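Local coordinates for cellulosomal scaffolding protein A (Clostridium thermocellum, PDB 1NBC), which binds cellulose through this family-III carbohydrate-binding domain and so probably attaches the cellulosome, with its enzymes, to the substrate, at residues E5-N10 against N19-V24; F135-Q140 against L149-E154. All blocks are in the same frame, centred on the assembly; numbering follows the deposited sequence.

Interaction 1 of 2, residues E5-N10 against N19-V24; sequences EFYNSN and NPQFKV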
ATOM      1  N   GLU A   5      -6.805  14.411 -15.278  1.00 22.81           N
ATOM      2  CA  GLU A   5      -7.190  13.956 -16.619  1.00 21.05           C
ATOM      3  C   GLU A   5      -6.023  13.147 -17.137  1.00 20.51           C
ATOM      4  O   GLU A   5      -4.864  13.469 -16.865  1.00 20.92           O
ATOM      5  CB  GLU A   5      -7.526  15.137 -17.517  1.00 22.83           C
ATOM      6  CG  GLU A   5      -8.785  15.836 -17.060  1.00 22.56           C
ATOM      7  CD  GLU A   5      -9.043  17.129 -17.785  1.00 24.39           C
ATOM      8  OE1 GLU A   5      -8.319  18.102 -17.527  1.00 27.04           O
ATOM      9  OE2 GLU A   5      -9.991  17.178 -18.588  1.00 29.70           O
ATOM     10  N   PHE A   6      -6.301  12.156 -17.961  1.00 19.81           N
ATOM     11  CA  PHE A   6      -5.232  11.260 -18.341  1.00 18.21           C
ATOM     12  C   PHE A   6      -5.462  10.520 -19.651  1.00 16.77           C
ATOM     13  O   PHE A   6      -6.572  10.469 -20.166  1.00 17.48           O
ATOM     14  CB  PHE A   6      -5.090  10.262 -17.163  1.00 18.65           C
ATOM     15  CG  PHE A   6      -4.160   9.133 -17.415  1.00 19.53           C
ATOM     16  CD1 PHE A   6      -4.604   7.971 -18.039  1.00 19.22           C
ATOM     17  CD2 PHE A   6      -2.824   9.243 -17.073  1.00 17.70           C
ATOM     18  CE1 PHE A   6      -3.714   6.938 -18.328  1.00 19.42           C
ATOM     19  CE2 PHE A   6      -1.932   8.219 -17.355  1.00 16.62           C
ATOM     20  CZ  PHE A   6      -2.371   7.070 -17.984  1.00 15.84           C
ATOM     21  N   TYR A   7      -4.367   9.987 -20.188  1.00 17.61           N
ATOM     22  CA  TYR A   7      -4.360   9.119 -21.365  1.00 17.51           C
ATOM     23  C   TYR A   7      -2.976   8.539 -21.613  1.00 20.35           C
ATOM     24  O   TYR A   7      -1.963   9.027 -21.083  1.00 18.95           O
ATOM     25  CB  TYR A   7      -4.832   9.849 -22.649  1.00 18.49           C
ATOM     26  CG  TYR A   7      -3.881  10.793 -23.365  1.00 15.68           C
ATOM     27  CD1 TYR A   7      -3.618  12.060 -22.867  1.00 16.87           C
ATOM     28  CD2 TYR A   7      -3.313  10.441 -24.570  1.00 19.60           C
ATOM     29  CE1 TYR A   7      -2.829  12.940 -23.547  1.00 19.07           C
ATOM     30  CE2 TYR A   7      -2.510  11.320 -25.267  1.00 20.13           C
ATOM     31  CZ  TYR A   7      -2.279  12.568 -24.750  1.00 20.47           C
ATOM     32  OH  TYR A   7      -1.515  13.463 -25.444  1.00 23.20           O
ATOM     33  N   ASN A   8      -2.973   7.405 -22.310  1.00 21.35           N
ATOM     34  CA  ASN A   8      -1.763   6.721 -22.731  1.00 21.20           C
ATOM     35  C   ASN A   8      -1.559   7.125 -24.183  1.00 21.56           C
ATOM     36  O   ASN A   8      -2.497   7.065 -24.981  1.00 21.78           O
ATOM     37  CB  ASN A   8      -1.947   5.199 -22.658  1.00 20.45           C
ATOM     38  CG  ASN A   8      -1.835   4.663 -21.248  1.00 21.67           C
ATOM     39  OD1 ASN A   8      -2.824   4.540 -20.535  1.00 20.25           O
ATOM     40  ND2 ASN A   8      -0.619   4.340 -20.833  1.00 20.96           N
ATOM     41  N   SER A   9      -0.367   7.607 -24.514  1.00 21.98           N
ATOM     42  CA  SER A   9      -0.089   8.012 -25.885  1.00 25.31           C
ATOM     43  C   SER A   9       0.413   6.845 -26.741  1.00 24.31           C
ATOM     44  O   SER A   9       0.581   6.993 -27.949  1.00 27.45           O
ATOM     45  CB  SER A   9       0.909   9.173 -25.925  1.00 25.12           C
ATOM     46  OG  SER A   9       2.155   8.785 -25.377  1.00 29.08           O
ATOM     47  N   ASN A  10       0.728   5.721 -26.105  1.00 23.39           N
ATOM     48  CA  ASN A  10       1.163   4.521 -26.823  1.00 24.51           C
ATOM     49  C   ASN A  10       0.050   3.474 -26.607  1.00 25.48           C
ATOM     50  O   ASN A  10      -0.110   2.930 -25.508  1.00 27.44           O
ATOM     51  CB  ASN A  10       2.501   4.010 -26.283  1.00 23.23           C
ATOM     52  CG  ASN A  10       3.017   2.792 -27.053  1.00 26.56           C
ATOM     53  OD1 ASN A  10       2.330   2.235 -27.910  1.00 27.17           O
ATOM     54  ND2 ASN A  10       4.220   2.373 -26.737  1.00 29.46           N
ATOM     55  N   ASN A  19       3.489   4.835 -22.030  1.00 21.85           N
ATOM     56  CA  ASN A  19       3.549   6.298 -22.024  1.00 19.41           C
ATOM     57  C   ASN A  19       2.393   7.007 -21.331  1.00 19.28           C
ATOM     58  O   ASN A  19       1.441   7.460 -21.972  1.00 19.69           O
ATOM     59  CB  ASN A  19       3.694   6.804 -23.470  1.00 22.15           C
ATOM     60  CG  ASN A  19       4.935   6.240 -24.171  1.00 25.20           C
ATOM     61  OD1 ASN A  19       5.218   5.047 -24.083  1.00 29.10           O
ATOM     62  ND2 ASN A  19       5.686   7.097 -24.834  1.00 28.66           N
ATOM     63  N   PRO A  20       2.446   7.096 -20.001  1.00 19.73           N
ATOM     64  CA  PRO A  20       1.357   7.780 -19.304  1.00 20.82           C
ATOM     65  C   PRO A  20       1.433   9.312 -19.442  1.00 21.25           C
ATOM     66  O   PRO A  20       2.522   9.900 -19.374  1.00 19.59           O
ATOM     67  CB  PRO A  20       1.528   7.300 -17.851  1.00 22.01           C
ATOM     68  CG  PRO A  20       3.010   7.036 -17.730  1.00 22.27           C
ATOM     69  CD  PRO A  20       3.347   6.402 -19.057  1.00 20.69           C
ATOM     70  N   GLN A  21       0.282   9.936 -19.721  1.00 20.23           N
ATOM     71  CA  GLN A  21       0.176  11.392 -19.857  1.00 20.62           C
ATOM     72  C   GLN A  21      -0.817  11.921 -18.796  1.00 19.84           C
ATOM     73  O   GLN A  21      -1.987  11.515 -18.773  1.00 18.64           O
ATOM     74  CB  GLN A  21      -0.303  11.754 -21.269  1.00 20.19           C
ATOM     75  CG  GLN A  21       0.383  10.987 -22.422  1.00 20.18           C
ATOM     76  CD  GLN A  21       1.823  11.433 -22.703  1.00 23.62           C
ATOM     77  OE1 GLN A  21       2.055  12.551 -23.170  1.00 27.24           O
ATOM     78  NE2 GLN A  21       2.790  10.540 -22.473  1.00 21.82           N
ATOM     79  N   PHE A  22      -0.343  12.790 -17.905  1.00 17.37           N
ATOM     80  CA  PHE A  22      -1.168  13.336 -16.826  1.00 18.42           C
ATOM     81  C   PHE A  22      -1.410  14.833 -16.947  1.00 19.07           C
ATOM     82  O   PHE A  22      -0.526  15.579 -17.342  1.00 20.86           O
ATOM     83  CB  PHE A  22      -0.507  13.120 -15.460  1.00 19.06           C
ATOM     84  CG  PHE A  22      -0.598  11.710 -14.915  1.00 22.65           C
ATOM     85  CD1 PHE A  22       0.362  10.756 -15.235  1.00 22.83           C
ATOM     86  CD2 PHE A  22      -1.611  11.359 -14.021  1.00 23.12           C
ATOM     87  CE1 PHE A  22       0.315   9.472 -14.668  1.00 22.78           C
ATOM     88  CE2 PHE A  22      -1.662  10.076 -13.450  1.00 22.67           C
ATOM     89  CZ  PHE A  22      -0.696   9.134 -13.774  1.00 22.15           C
ATOM     90  N   LYS A  23      -2.609  15.268 -16.595  1.00 20.18           N
ATOM     91  CA  LYS A  23      -2.933  16.690 -16.558  1.00 21.62           C
ATOM     92  C   LYS A  23      -3.671  16.916 -15.234  1.00 21.58           C
ATOM     93  O   LYS A  23      -4.774  16.407 -15.039  1.00 22.56           O
ATOM     94  CB  LYS A  23      -3.787  17.134 -17.742  1.00 20.82           C
ATOM     95  CG  LYS A  23      -4.144  18.619 -17.688  1.00 23.52           C
ATOM     96  CD  LYS A  23      -4.905  19.074 -18.915  1.00 24.41           C
ATOM     97  CE  LYS A  23      -5.497  20.454 -18.685  1.00 26.72           C
ATOM     98  NZ  LYS A  23      -6.403  20.900 -19.785  1.00 27.74           N
ATOM     99  N   VAL A  24      -3.019  17.593 -14.297  1.00 20.36           N
ATOM    100  CA  VAL A  24      -3.600  17.825 -12.978  1.00 22.28           C
ATOM    101  C   VAL A  24      -3.899  19.297 -12.792  1.00 22.47           C
ATOM    102  O   VAL A  24      -3.012  20.143 -12.879  1.00 21.96           O
ATOM    103  CB  VAL A  24      -2.668  17.308 -11.851  1.00 20.51           C
ATOM    104  CG1 VAL A  24      -3.323  17.474 -10.511  1.00 20.72           C
ATOM    105  CG2 VAL A  24      -2.337  15.839 -12.075  1.00 20.94           C
TER
HETATM  106  O   HOH W   1      -7.015  18.437 -15.239  1.00 23.21           O
HETATM  107  O   HOH W   2      -8.684  18.776 -21.008  1.00 50.68           O
HETATM  108  O   HOH W   3       0.480  15.321 -23.861  1.00 48.49           O
HETATM  109  O   HOH W   4       1.179   3.473 -23.133  1.00 17.20           O
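Q21 and Y7 face each other as a hydrogen-bonded pair of two antiparallel strands, and the glutamine side chain lies over the tyrosine ring. Q21 CB is 3.6 Å from Y7 CE1. With chi1 at -45°, beside the backbone N, Q21 CG sits over the centre of one face in a CH-pi contact, 3.9 Å from the Y7 ring centroid. A bend at chi2 turns CD toward S9, where it packs against CB and OG; OE1 accepts from a water that also bonds Y7 OH, and NE2 makes a weak bond to N19 O. Backbone bonds pair E5 with K23 and Y7 with Q21, and S9 N reaches N19 O (3.1 Å). On the same face as Y7, E5 and K23 run side by side, E5 OE1 4.1 Å from K23 NZ, too far for a salt bridge; a water on E5 OE2 makes a weak bond to K23 NZ. The other face carries F6, F22, P20 and N8: the edge of F6 meets the face of F22 in a T-shaped stack, planes 64° apart, and F6 CE2 touches P20 CB at 3.6 Å. F22 and P20 continue onto L39 and Y41 of strand 37-43 in the opposing sheet of the beta sandwich, while strands 106-115 and 136-137 flank the pair.

Interaction 2 of 2, residues F135-Q140 against L149-E154; sequences FVEWDQ and LVWGKE
W151 reaches from the end of strand 148-151, outermost within its own chain, to the backbone of W138, in a beta sandwich where V150 and W151 form a classic beta bulge opposite A143. With CG anti to the backbone N (chi1 180°), the indole of W151 extends far enough for its NE1 to donate to W138 O at 3.1 Å. The bond is nearly straight at hydrogen (172°) and lies in the indole plane, yet it arrives from above the carbonyl plane of W138 rather than on a lone pair. Farther along the same ring edge, E137 lays its CG 3.7 Å from W151 CZ2, its carboxylate steeply inclined to the ring. G152 comes next, and with its positive phi (89°) its CA approaches D139 O at 3.3 Å. The chain then delivers K153 N to D139 O at 2.7 Å, and this short bond ties the segment leaving the strand to the one coming from strand 136-137. K153 O goes on to the hydroxyl of Y127. The side chain of K153 runs over D139, and a final bend at chi4 brings K153 NZ to D139 OD2, a salt bridge of 3.1 Å met nearly along the C-O axis of that oxygen.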
ATOM      1  N   PHE A 135      -6.327  14.090 -23.111  1.00 23.15           N
ATOM      2  CA  PHE A 135      -6.605  13.882 -21.690  1.00 22.85           C
ATOM      3  C   PHE A 135      -8.101  13.692 -21.450  1.00 23.05           C
ATOM      4  O   PHE A 135      -8.906  14.506 -21.902  1.00 24.67           O
ATOM      5  CB  PHE A 135      -6.152  15.092 -20.858  1.00 22.07           C
ATOM      6  CG  PHE A 135      -4.695  15.425 -20.989  1.00 23.23           C
ATOM      7  CD1 PHE A 135      -3.725  14.654 -20.341  1.00 23.52           C
ATOM      8  CD2 PHE A 135      -4.280  16.519 -21.748  1.00 22.28           C
ATOM      9  CE1 PHE A 135      -2.356  14.980 -20.450  1.00 23.67           C
ATOM     10  CE2 PHE A 135      -2.918  16.850 -21.860  1.00 21.87           C
ATOM     11  CZ  PHE A 135      -1.958  16.081 -21.211  1.00 19.96           C
ATOM     12  N   VAL A 136      -8.479  12.601 -20.797  1.00 19.80           N
ATOM     13  CA  VAL A 136      -9.878  12.381 -20.462  1.00 21.28           C
ATOM     14  C   VAL A 136      -9.998  12.191 -18.941  1.00 22.81           C
ATOM     15  O   VAL A 136      -9.006  11.912 -18.267  1.00 20.68           O
ATOM     16  CB  VAL A 136     -10.514  11.140 -21.213  1.00 22.29           C
ATOM     17  CG1 VAL A 136     -10.451  11.331 -22.715  1.00 23.39           C
ATOM     18  CG2 VAL A 136      -9.863   9.812 -20.780  1.00 19.29           C
ATOM     19  N   GLU A 137     -11.181  12.436 -18.384  1.00 25.02           N
ATOM     20  CA  GLU A 137     -11.394  12.237 -16.959  1.00 30.34           C
ATOM     21  C   GLU A 137     -11.386  10.724 -16.757  1.00 28.82           C
ATOM     22  O   GLU A 137     -12.208  10.012 -17.330  1.00 31.78           O
ATOM     23  CB  GLU A 137     -12.730  12.857 -16.529  1.00 37.68           C
ATOM     24  CG  GLU A 137     -13.070  12.659 -15.039  1.00 49.37           C
ATOM     25  CD  GLU A 137     -13.964  13.763 -14.449  1.00 53.93           C
ATOM     26  OE1 GLU A 137     -13.923  14.917 -14.952  1.00 55.22           O
ATOM     27  OE2 GLU A 137     -14.687  13.475 -13.458  1.00 57.76           O
ATOM     28  N   TRP A 138     -10.445  10.238 -15.964  1.00 24.83           N
ATOM     29  CA  TRP A 138     -10.267   8.812 -15.769  1.00 22.59           C
ATOM     30  C   TRP A 138     -10.025   8.548 -14.293  1.00 24.15           C
ATOM     31  O   TRP A 138      -9.091   9.101 -13.714  1.00 26.10           O
ATOM     32  CB  TRP A 138      -9.080   8.389 -16.636  1.00 21.74           C
ATOM     33  CG  TRP A 138      -8.641   6.950 -16.616  1.00 22.43           C
ATOM     34  CD1 TRP A 138      -7.357   6.498 -16.455  1.00 20.60           C
ATOM     35  CD2 TRP A 138      -9.449   5.783 -16.847  1.00 23.88           C
ATOM     36  NE1 TRP A 138      -7.319   5.136 -16.581  1.00 22.12           N
ATOM     37  CE2 TRP A 138      -8.583   4.667 -16.824  1.00 22.37           C
ATOM     38  CE3 TRP A 138     -10.820   5.572 -17.084  1.00 22.59           C
ATOM     39  CZ2 TRP A 138      -9.043   3.356 -17.031  1.00 23.80           C
ATOM     40  CZ3 TRP A 138     -11.271   4.270 -17.287  1.00 20.42           C
ATOM     41  CH2 TRP A 138     -10.385   3.182 -17.260  1.00 22.49           C
ATOM     42  N   ASP A 139     -10.838   7.695 -13.685  1.00 24.30           N
ATOM     43  CA  ASP A 139     -10.686   7.424 -12.252  1.00 25.03           C
ATOM     44  C   ASP A 139      -9.900   6.171 -11.915  1.00 22.80           C
ATOM     45  O   ASP A 139      -9.930   5.721 -10.773  1.00 22.85           O
ATOM     46  CB  ASP A 139     -12.043   7.414 -11.536  1.00 27.33           C
ATOM     47  CG  ASP A 139     -12.909   6.245 -11.933  1.00 30.40           C
ATOM     48  OD1 ASP A 139     -12.621   5.554 -12.938  1.00 30.87           O
ATOM     49  OD2 ASP A 139     -13.908   6.021 -11.226  1.00 39.69           O
ATOM     50  N   GLN A 140      -9.229   5.583 -12.899  1.00 23.41           N
ATOM     51  CA  GLN A 140      -8.437   4.398 -12.617  1.00 21.96           C
ATOM     52  C   GLN A 140      -6.975   4.726 -12.436  1.00 21.32           C
ATOM     53  O   GLN A 140      -6.111   3.871 -12.508  1.00 21.63           O
ATOM     54  CB  GLN A 140      -8.746   3.263 -13.578  1.00 22.05           C
ATOM     55  CG  GLN A 140     -10.222   2.890 -13.414  1.00 27.35           C
ATOM     56  CD  GLN A 140     -10.654   1.586 -14.067  1.00 31.04           C
ATOM     57  OE1 GLN A 140     -11.845   1.271 -14.072  1.00 33.69           O
ATOM     58  NE2 GLN A 140      -9.711   0.831 -14.621  1.00 29.58           N
ATOM     59  N   LEU A 149      -5.511   9.978  -0.365  1.00 29.53           N
ATOM     60  CA  LEU A 149      -6.128   9.814  -1.688  1.00 27.91           C
ATOM     61  C   LEU A 149      -7.143  10.913  -1.921  1.00 28.99           C
ATOM     62  O   LEU A 149      -8.075  11.067  -1.136  1.00 30.14           O
ATOM     63  CB  LEU A 149      -6.850   8.476  -1.791  1.00 26.93           C
ATOM     64  CG  LEU A 149      -7.644   8.207  -3.074  1.00 27.95           C
ATOM     65  CD1 LEU A 149      -6.692   7.852  -4.175  1.00 28.54           C
ATOM     66  CD2 LEU A 149      -8.611   7.063  -2.868  1.00 27.05           C
ATOM     67  N   VAL A 150      -6.948  11.693  -2.981  1.00 29.48           N
ATOM     68  CA  VAL A 150      -7.873  12.774  -3.312  1.00 28.49           C
ATOM     69  C   VAL A 150      -8.463  12.628  -4.715  1.00 29.07           C
ATOM     70  O   VAL A 150      -9.237  13.479  -5.136  1.00 31.50           O
ATOM     71  CB  VAL A 150      -7.245  14.184  -3.165  1.00 27.44           C
ATOM     72  CG1 VAL A 150      -6.877  14.461  -1.705  1.00 24.97           C
ATOM     73  CG2 VAL A 150      -6.052  14.328  -4.084  1.00 25.84           C
ATOM     74  N   TRP A 151      -8.067  11.589  -5.451  1.00 26.57           N
ATOM     75  CA  TRP A 151      -8.618  11.340  -6.784  1.00 26.82           C
ATOM     76  C   TRP A 151      -8.437   9.895  -7.215  1.00 26.95           C
ATOM     77  O   TRP A 151      -7.378   9.306  -6.994  1.00 27.76           O
ATOM     78  CB  TRP A 151      -7.964  12.226  -7.875  1.00 26.37           C
ATOM     79  CG  TRP A 151      -8.555  11.951  -9.272  1.00 26.78           C
ATOM     80  CD1 TRP A 151      -8.206  10.938 -10.132  1.00 27.44           C
ATOM     81  CD2 TRP A 151      -9.630  12.658  -9.913  1.00 28.17           C
ATOM     82  NE1 TRP A 151      -8.998  10.969 -11.255  1.00 28.01           N
ATOM     83  CE2 TRP A 151      -9.879  12.010 -11.149  1.00 28.89           C
ATOM     84  CE3 TRP A 151     -10.402  13.776  -9.569  1.00 29.26           C
ATOM     85  CZ2 TRP A 151     -10.868  12.442 -12.031  1.00 28.14           C
ATOM     86  CZ3 TRP A 151     -11.390  14.206 -10.454  1.00 29.44           C
ATOM     87  CH2 TRP A 151     -11.609  13.540 -11.665  1.00 29.03           C
ATOM     88  N   GLY A 152      -9.486   9.340  -7.826  1.00 26.66           N
ATOM     89  CA  GLY A 152      -9.419   8.005  -8.390  1.00 26.17           C
ATOM     90  C   GLY A 152      -9.782   6.871  -7.480  1.00 26.23           C
ATOM     91  O   GLY A 152     -10.006   7.056  -6.285  1.00 30.15           O
ATOM     92  N   LYS A 153      -9.856   5.693  -8.073  1.00 24.05           N
ATOM     93  CA  LYS A 153     -10.191   4.475  -7.369  1.00 25.71           C
ATOM     94  C   LYS A 153      -8.975   3.576  -7.348  1.00 25.79           C
ATOM     95  O   LYS A 153      -8.402   3.273  -8.396  1.00 24.36           O
ATOM     96  CB  LYS A 153     -11.300   3.718  -8.106  1.00 28.43           C
ATOM     97  CG  LYS A 153     -12.654   4.396  -8.153  1.00 36.34           C
ATOM     98  CD  LYS A 153     -13.667   3.496  -8.871  1.00 43.84           C
ATOM     99  CE  LYS A 153     -15.112   3.845  -8.498  1.00 47.89           C
ATOM    100  NZ  LYS A 153     -15.426   5.303  -8.670  1.00 51.71           N
ATOM    101  N   GLU A 154      -8.553   3.166  -6.165  1.00 26.65           N
ATOM    102  CA  GLU A 154      -7.418   2.259  -6.087  1.00 27.94           C
ATOM    103  C   GLU A 154      -7.911   0.869  -6.432  1.00 28.55           C
ATOM    104  O   GLU A 154      -9.109   0.586  -6.293  1.00 31.45           O
ATOM    105  CB  GLU A 154      -6.810   2.266  -4.696  1.00 26.41           C
ATOM    106  CG  GLU A 154      -6.039   3.507  -4.402  1.00 26.29           C
ATOM    107  CD  GLU A 154      -5.473   3.490  -3.023  1.00 33.58           C
ATOM    108  OE1 GLU A 154      -5.990   2.753  -2.160  1.00 40.94           O
ATOM    109  OE2 GLU A 154      -4.501   4.221  -2.789  1.00 34.88           O
TER

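Interaction 1 comes first along the chain and is complete before interaction 2 begins; their centres lie 12 Å apart. Strands 2-8 and 136-137 are neighbours in one antiparallel sheet, and the two contacts meet there: F6 N and V136 O are 2.7 Å apart, probably hydrogen-bonded, while F135 packs on Y7 and K23, and the ring of F6 touches that of W138. Interaction 1 therefore joins strands within one sheet, whereas interaction 2 joins the loop following strand 136-137 to the end of strand 148-151 and the segment beyond it, in the other sheet. Together they link N-terminal and C-terminal parts of the chain and tie the two layers of the cellulose-binding sandwich along one side.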